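Local coordinates for protein pyruvate kinase 1 (Trypanosoma brucei brucei, PDB 4KCT) that transfers a phosphoryl group from phosphoenolpyruvate to ADP, yielding pyruvate and ATP, and has an intrinsic decarboxylase activity, probably toward oxaloacetate, at residues A[62-65]-A[66-70]; A[426-429]-A[430-434]; A[142-146]-A[147-151]. All coordinates share one frame; numbering follows the deposited sequence.

Contact 1: A[62-65]-A[66-70]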
loop_
_atom_site.group_PDB
_atom_site.type_symbol
_atom_site.label_atom_id
_atom_site.label_comp_id
_atom_site.label_asym_id
_atom_site.label_seq_id
_atom_site.Cartn_x
_atom_site.Cartn_y
_atom_site.Cartn_z
ATOM N N GLN A 62 -47.993 12.424 -20.384
ATOM C CA GLN A 62 -47.806 13.603 -21.218
ATOM C C GLN A 62 -47.875 14.882 -20.378
ATOM O O GLN A 62 -47.117 15.829 -20.607
ATOM C CB GLN A 62 -48.857 13.672 -22.345
ATOM C CG GLN A 62 -48.633 14.865 -23.285
ATOM C CD GLN A 62 -47.419 14.681 -24.174
ATOM O OE1 GLN A 62 -47.355 13.732 -24.947
ATOM N NE2 GLN A 62 -46.402 15.537 -23.997
ATOM N N THR A 63 -48.834 14.933 -19.460
ATOM C CA THR A 63 -48.946 16.061 -18.524
ATOM C C THR A 63 -47.637 16.259 -17.731
ATOM O O THR A 63 -47.159 17.390 -17.564
ATOM C CB THR A 63 -50.156 15.878 -17.576
ATOM O OG1 THR A 63 -51.356 15.818 -18.360
ATOM C CG2 THR A 63 -50.280 17.033 -16.585
ATOM N N THR A 64 -47.071 15.160 -17.237
ATOM C CA THR A 64 -45.796 15.224 -16.520
ATOM C C THR A 64 -44.703 15.806 -17.406
ATOM O O THR A 64 -44.034 16.753 -17.034
ATOM C CB THR A 64 -45.359 13.829 -16.008
ATOM O OG1 THR A 64 -46.372 13.306 -15.130
ATOM C CG2 THR A 64 -43.968 13.929 -15.223
ATOM N N ILE A 65 -44.575 15.274 -18.612
ATOM C CA ILE A 65 -43.605 15.778 -19.555
ATOM C C ILE A 65 -43.781 17.280 -19.791
ATOM O O ILE A 65 -42.811 18.074 -19.640
ATOM C CB ILE A 65 -43.667 15.009 -20.890
ATOM C CG1 ILE A 65 -43.084 13.606 -20.697
ATOM C CG2 ILE A 65 -42.889 15.768 -21.990
ATOM C CD1 ILE A 65 -43.316 12.689 -21.876
ATOM N N ASN A 66 -45.012 17.697 -20.095
ATOM C CA ASN A 66 -45.257 19.109 -20.377
ATOM C C ASN A 66 -44.970 19.980 -19.171
ATOM O O ASN A 66 -44.413 21.092 -19.300
ATOM C CB ASN A 66 -46.702 19.335 -20.857
ATOM C CG ASN A 66 -46.975 18.682 -22.199
ATOM O OD1 ASN A 66 -46.053 18.261 -22.897
ATOM N ND2 ASN A 66 -48.244 18.522 -22.526
ATOM N N ASN A 67 -45.406 19.522 -18.004
ATOM C CA ASN A 67 -45.234 20.304 -16.790
ATOM C C ASN A 67 -43.767 20.404 -16.371
ATOM O O ASN A 67 -43.328 21.453 -15.871
ATOM C CB ASN A 67 -46.115 19.762 -15.640
ATOM C CG ASN A 67 -47.596 20.053 -15.861
ATOM O OD1 ASN A 67 -47.948 20.621 -16.863
ATOM N ND2 ASN A 67 -48.458 19.587 -14.961
ATOM N N VAL A 68 -43.015 19.314 -16.557
ATOM C CA VAL A 68 -41.579 19.304 -16.205
ATOM C C VAL A 68 -40.849 20.317 -17.085
ATOM O O VAL A 68 -40.110 21.170 -16.587
ATOM C CB VAL A 68 -40.927 17.911 -16.404
ATOM C CG1 VAL A 68 -39.398 18.030 -16.402
ATOM C CG2 VAL A 68 -41.375 16.938 -15.313
ATOM N N ARG A 69 -41.164 20.316 -18.380
ATOM C CA ARG A 69 -40.533 21.265 -19.295
ATOM C C ARG A 69 -40.901 22.735 -19.020
ATOM O O ARG A 69 -40.032 23.608 -19.010
ATOM C CB ARG A 69 -40.810 20.877 -20.744
ATOM C CG ARG A 69 -40.042 19.634 -21.137
ATOM C CD ARG A 69 -40.536 19.033 -22.432
ATOM N NE ARG A 69 -39.704 17.894 -22.781
ATOM C CZ ARG A 69 -39.992 17.025 -23.740
ATOM N NH1 ARG A 69 -41.126 17.147 -24.427
ATOM N NH2 ARG A 69 -39.183 15.986 -23.959
ATOM N N ALA A 70 -42.161 22.980 -18.692
ATOM C CA ALA A 70 -42.590 24.342 -18.315
ATOM C C ALA A 70 -41.928 24.812 -16.998
ATOM O O ALA A 70 -41.467 25.942 -16.898
ATOM C CB ALA A 70 -44.095 24.400 -18.196
#
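Gln62 leaves the helix with CG anti to its backbone N (chi1 -177°) and folds back at chi2 (72°), which brings its amide across to that of Asn66 one turn later, the two planes 34° apart. Gln62 NE2 then donates to Asn66 OD1 at 3.0 Å, approaching from above the Asn66 carbonyl plane and not along a lone pair, although the acceptor lies close to the plane of the Gln62 amide. The same NE2 makes a weak hydrogen bond to Gln204 OE1. Asn66 N donates to Gln62 O at 2.9 Å in the regular i to i+4 pattern that continues through Asn67, Val68 and Arg69.

On the neighbouring flank Ile65 and Arg69 run alongside each other. The Arg69 chain is extended from CG to NE, and Ile65 CG2 sits over one face of the guanidinium, near its rim, 3.3 Å from Arg69 NH1. Thr64 CG2 and Val68 CG2 pack at 4.0 Å.

The chemistry thus divides this barrel helix: Thr64, Ile65 and Val68 pack carbons toward strand 46-52, while polar ends are tied to neighbouring elements, Arg69 NH2 to Gln204 O, Asn67 ND2 to the backbone O of Gln33 and Thr64 OG1 to its side-chain NE2.

Contact 2: A[426-429]-A[430-434]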
loop_
_atom_site.group_PDB
_atom_site.type_symbol
_atom_site.label_atom_id
_atom_site.label_comp_id
_atom_site.label_asym_id
_atom_site.label_seq_id
_atom_site.Cartn_x
_atom_site.Cartn_y
_atom_site.Cartn_z
ATOM N N LEU A 426 -28.719 20.366 -26.022
ATOM C CA LEU A 426 -29.601 20.416 -24.857
ATOM C C LEU A 426 -29.871 19.034 -24.271
ATOM O O LEU A 426 -29.963 18.872 -23.058
ATOM C CB LEU A 426 -30.923 21.103 -25.210
ATOM C CG LEU A 426 -30.797 22.618 -25.467
ATOM C CD1 LEU A 426 -32.049 23.149 -26.177
ATOM C CD2 LEU A 426 -30.576 23.342 -24.144
ATOM N N GLN A 427 -29.992 18.026 -25.122
ATOM C CA GLN A 427 -30.222 16.703 -24.582
ATOM C C GLN A 427 -29.016 16.222 -23.765
ATOM O O GLN A 427 -29.175 15.464 -22.806
ATOM C CB GLN A 427 -30.531 15.699 -25.668
ATOM C CG GLN A 427 -30.784 14.311 -25.095
ATOM C CD GLN A 427 -31.701 13.474 -25.967
ATOM O OE1 GLN A 427 -31.285 12.965 -26.986
ATOM N NE2 GLN A 427 -32.945 13.292 -25.529
ATOM N N THR A 428 -27.807 16.650 -24.148
ATOM C CA THR A 428 -26.639 16.302 -23.349
ATOM C C THR A 428 -26.657 16.930 -21.963
ATOM O O THR A 428 -26.369 16.245 -20.971
ATOM C CB THR A 428 -25.324 16.582 -24.093
ATOM O OG1 THR A 428 -25.238 15.681 -25.211
ATOM C CG2 THR A 428 -24.107 16.343 -23.164
ATOM N N CYS A 429 -27.105 18.191 -21.868
ATOM C CA CYS A 429 -27.343 18.826 -20.555
ATOM C C CYS A 429 -28.269 17.981 -19.703
ATOM O O CYS A 429 -28.018 17.773 -18.517
ATOM C CB CYS A 429 -27.961 20.229 -20.720
ATOM S SG CYS A 429 -26.936 21.401 -21.615
ATOM N N ARG A 430 -29.341 17.472 -20.318
ATOM C CA ARG A 430 -30.340 16.747 -19.554
ATOM C C ARG A 430 -29.801 15.384 -19.145
ATOM O O ARG A 430 -30.084 14.882 -18.028
ATOM C CB ARG A 430 -31.633 16.599 -20.364
ATOM C CG ARG A 430 -32.367 17.921 -20.563
ATOM C CD ARG A 430 -33.756 17.713 -21.173
ATOM N NE ARG A 430 -33.690 17.179 -22.543
ATOM C CZ ARG A 430 -33.636 17.930 -23.635
ATOM N NH1 ARG A 430 -33.550 19.255 -23.536
ATOM N NH2 ARG A 430 -33.724 17.366 -24.833
ATOM N N GLN A 431 -29.061 14.756 -20.046
ATOM C CA GLN A 431 -28.573 13.400 -19.783
ATOM C C GLN A 431 -27.455 13.380 -18.731
ATOM O O GLN A 431 -27.291 12.405 -18.021
ATOM C CB GLN A 431 -28.112 12.735 -21.090
ATOM C CG GLN A 431 -29.308 12.242 -21.911
ATOM C CD GLN A 431 -28.913 11.724 -23.264
ATOM O OE1 GLN A 431 -27.789 11.926 -23.700
ATOM N NE2 GLN A 431 -29.820 11.011 -23.916
ATOM N N LEU A 432 -26.703 14.466 -18.638
ATOM C CA LEU A 432 -25.573 14.518 -17.726
ATOM C C LEU A 432 -26.038 14.677 -16.276
ATOM O O LEU A 432 -25.250 14.552 -15.346
ATOM C CB LEU A 432 -24.596 15.628 -18.143
ATOM C CG LEU A 432 -23.655 15.214 -19.311
ATOM C CD1 LEU A 432 -22.848 16.426 -19.766
ATOM C CD2 LEU A 432 -22.694 14.098 -18.841
ATOM N N ASN A 433 -27.351 14.839 -16.094
ATOM C CA ASN A 433 -27.962 14.884 -14.750
ATOM C C ASN A 433 -27.840 13.586 -13.960
ATOM O O ASN A 433 -28.062 13.586 -12.725
ATOM C CB ASN A 433 -29.464 15.255 -14.834
ATOM C CG ASN A 433 -29.702 16.754 -14.949
ATOM O OD1 ASN A 433 -29.356 17.501 -14.056
ATOM N ND2 ASN A 433 -30.452 17.159 -15.964
ATOM N N VAL A 434 -27.563 12.461 -14.627
ATOM C CA VAL A 434 -27.278 11.236 -13.850
ATOM C C VAL A 434 -25.800 11.009 -13.518
ATOM O O VAL A 434 -25.439 9.967 -13.001
ATOM C CB VAL A 434 -27.880 9.961 -14.456
ATOM C CG1 VAL A 434 -29.399 10.052 -14.484
ATOM C CG2 VAL A 434 -27.332 9.721 -15.862
#
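Leu426 opens the short helix 426-431, the crossover helix of a beta-alpha-beta unit between strands 419-423 and 438-442 in the alpha/beta domain. Its O accepts Arg430 N at 3.1 Å and also lies under one face of the Arg430 guanidinium, beside Gln427 CA. A bend at chi3 (-66°) folds the arginine back over this first turn, with NH1 3.6 Å from Leu426 CB.

Gln427 comes next. Its side-chain amide is stacked on that of Gln431, the two planes only 5° apart, and Gln427 CG is 3.6 Å from Gln431 NE2. Asp207 OD1 takes both Gln427 NE2, in a hydrogen bond, and Arg430 NE, in a salt bridge, which ties the two side chains to one carboxylate oxygen. Gln431 NE2 is held by the backbone O atoms of Asp233 and Asp207.

Thr428 lies alongside Leu432, pointing the same way, and its methyl CG2 meets Leu432 CD1 at 3.6 Å. Thr428 OG1 turns instead to Asn402 O; the side chain of Thr428 is about 7 Å from the bound fructose 2,6-bisphosphate.

Cys429 directs its side chain to both flanking strands, touching Thr423 and Ser440. Asn433 ND2, which also binds His78 O, donates to Arg430 O at 3.1 Å.

Contact 3: A[142-146]-A[147-151]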
loop_
_atom_site.group_PDB
_atom_site.type_symbol
_atom_site.label_atom_id
_atom_site.label_comp_id
_atom_site.label_asym_id
_atom_site.label_seq_id
_atom_site.Cartn_x
_atom_site.Cartn_y
_atom_site.Cartn_z
ATOM N N ILE A 142 -41.808 -20.573 -4.620
ATOM C CA ILE A 142 -42.529 -19.619 -5.413
ATOM C C ILE A 142 -43.050 -18.552 -4.484
ATOM O O ILE A 142 -43.644 -18.863 -3.465
ATOM C CB ILE A 142 -43.711 -20.290 -6.142
ATOM C CG1 ILE A 142 -43.190 -21.320 -7.150
ATOM C CG2 ILE A 142 -44.579 -19.241 -6.818
ATOM C CD1 ILE A 142 -44.270 -22.254 -7.705
ATOM N N TYR A 143 -42.807 -17.294 -4.825
ATOM C CA TYR A 143 -43.272 -16.188 -4.022
ATOM C C TYR A 143 -44.504 -15.608 -4.682
ATOM O O TYR A 143 -44.522 -15.399 -5.902
ATOM C CB TYR A 143 -42.187 -15.104 -3.938
ATOM C CG TYR A 143 -40.967 -15.496 -3.108
ATOM C CD1 TYR A 143 -39.824 -14.677 -3.078
ATOM C CD2 TYR A 143 -40.968 -16.654 -2.318
ATOM C CE1 TYR A 143 -38.698 -15.033 -2.327
ATOM C CE2 TYR A 143 -39.828 -17.042 -1.607
ATOM C CZ TYR A 143 -38.716 -16.203 -1.575
ATOM O OH TYR A 143 -37.596 -16.571 -0.841
ATOM N N VAL A 144 -45.478 -15.220 -3.874
ATOM C CA VAL A 144 -46.699 -14.659 -4.406
ATOM C C VAL A 144 -46.995 -13.318 -3.736
ATOM O O VAL A 144 -46.750 -13.148 -2.542
ATOM C CB VAL A 144 -47.883 -15.636 -4.220
ATOM C CG1 VAL A 144 -49.055 -15.231 -5.095
ATOM C CG2 VAL A 144 -47.439 -17.074 -4.529
ATOM N N ASP A 145 -47.434 -12.346 -4.538
ATOM C CA ASP A 145 -47.891 -11.072 -4.040
ATOM C C ASP A 145 -46.729 -10.265 -3.478
ATOM O O ASP A 145 -46.619 -10.063 -2.266
ATOM C CB ASP A 145 -48.989 -11.257 -2.992
ATOM C CG ASP A 145 -49.935 -10.087 -2.942
ATOM O OD1 ASP A 145 -49.719 -9.113 -3.697
ATOM O OD2 ASP A 145 -50.902 -10.142 -2.170
ATOM N N ASP A 146 -45.756 -10.018 -4.344
ATOM C CA ASP A 146 -44.549 -9.292 -3.977
ATOM C C ASP A 146 -43.867 -9.890 -2.762
ATOM O O ASP A 146 -43.396 -9.158 -1.896
ATOM C CB ASP A 146 -44.863 -7.817 -3.735
ATOM C CG ASP A 146 -44.711 -6.983 -4.985
ATOM O OD1 ASP A 146 -43.925 -6.016 -4.960
ATOM O OD2 ASP A 146 -45.341 -7.319 -6.010
ATOM N N GLY A 147 -43.807 -11.221 -2.714
ATOM C CA GLY A 147 -43.007 -11.925 -1.724
ATOM C C GLY A 147 -43.739 -12.210 -0.427
ATOM O O GLY A 147 -43.196 -12.864 0.456
ATOM N N VAL A 148 -44.979 -11.730 -0.311
ATOM C CA VAL A 148 -45.703 -11.788 0.970
ATOM C C VAL A 148 -46.126 -13.202 1.360
ATOM O O VAL A 148 -46.106 -13.558 2.527
ATOM C CB VAL A 148 -46.934 -10.845 1.001
ATOM C CG1 VAL A 148 -47.766 -11.112 2.250
ATOM C CG2 VAL A 148 -46.487 -9.384 0.969
ATOM N N MET A 149 -46.562 -13.993 0.391
ATOM C CA MET A 149 -46.790 -15.399 0.646
ATOM C C MET A 149 -45.707 -16.193 -0.029
ATOM O O MET A 149 -45.330 -15.897 -1.164
ATOM C CB MET A 149 -48.169 -15.855 0.116
ATOM C CG MET A 149 -48.407 -17.352 0.325
ATOM S SD MET A 149 -50.054 -17.935 -0.161
ATOM C CE MET A 149 -50.337 -16.948 -1.576
ATOM N N THR A 150 -45.241 -17.240 0.630
ATOM C CA THR A 150 -44.277 -18.115 0.012
ATOM C C THR A 150 -44.749 -19.564 0.008
ATOM O O THR A 150 -45.405 -20.024 0.944
ATOM C CB THR A 150 -42.882 -18.006 0.662
ATOM O OG1 THR A 150 -42.889 -18.711 1.886
ATOM C CG2 THR A 150 -42.511 -16.547 0.935
ATOM N N LEU A 151 -44.517 -20.228 -1.113
ATOM C CA LEU A 151 -44.822 -21.642 -1.272
ATOM C C LEU A 151 -43.521 -22.385 -1.445
ATOM O O LEU A 151 -42.631 -21.924 -2.166
ATOM C CB LEU A 151 -45.685 -21.858 -2.530
ATOM C CG LEU A 151 -46.882 -20.915 -2.695
ATOM C CD1 LEU A 151 -47.440 -21.006 -4.117
ATOM C CD2 LEU A 151 -47.947 -21.283 -1.707
#
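Strands 142-144 and 149-151 run antiparallel, 157° between their directions, the axes of these short segments coming within 4.7 Å, and are joined by a type I' turn from Asp145 to Val148. Its two central residues, Asp146 and Gly147, both have positive phi, the mark of this turn type, which glycine adopts readily. Two hydrogen-bonded pairs fix the register: Ile142 N and O bind Leu151 O and N, both at 2.9 Å, and Val144 N meets Met149 O at 2.8 Å while Val144 O receives Met149 N. Between them Tyr143 and Thr150 form a non-hydrogen-bonded pair. The turn is closed by Val148 N on Asp145 O at 3.0 Å, the donor lying 54° out of the carbonyl plane. Val148 and Met149 both face Val144, making a classic beta bulge.

On one face Tyr143 and Thr150 lie side by side. Thr150 CG2, anti to the carbonyl carbon, approaches the ring obliquely, 3.6 Å from Tyr143 CD2; Thr150 OG1 is hydrogen-bonded to Asn167 OD1. The other face is apolar. There Met149 bends at chi3 (37°) to bring CE to 3.8 Å from Val144 CB, and Val144 CG2 touches Leu151 CD1 at 4.0 Å. Leu172 of strand 170-173 packs on Val144 and Met149, extending this apolar layer.

At the turn, Asp145 OD2 is hydrogen-bonded to His170 NE2, and Asp146 O accepts from Arg308 NH1 of the second subunit. The side chain of Asp146 is about 7 Å from bound pyruvate. The whole is a bulged beta hairpin in the mixed sheet of the B domain, the beta-rich lid that characteristically covers the active site of pyruvate kinases.

In the fold
Along the chain the order is contact 1, contact 3, contact 2, and each occupies a different part of the fold. Contact 1 lies on helix 58-75, linking strands 46-52 and 80-84 of the eight-stranded barrel. Contact 3 is a hairpin of the separate mixed sheet, and contact 2 belongs to the alpha/beta domain that binds fructose 2,6-bisphosphate. Centres of contacts 1 and 2 are about 17 Å apart, with nearest atoms about 6 Å apart. Contact 3 is remote, about 37 and 39 Å from them between centres, and lies across the chain's centre from contact 2. The three therefore sample the barrel, the effector-binding domain beside it, and the lid near pyruvate.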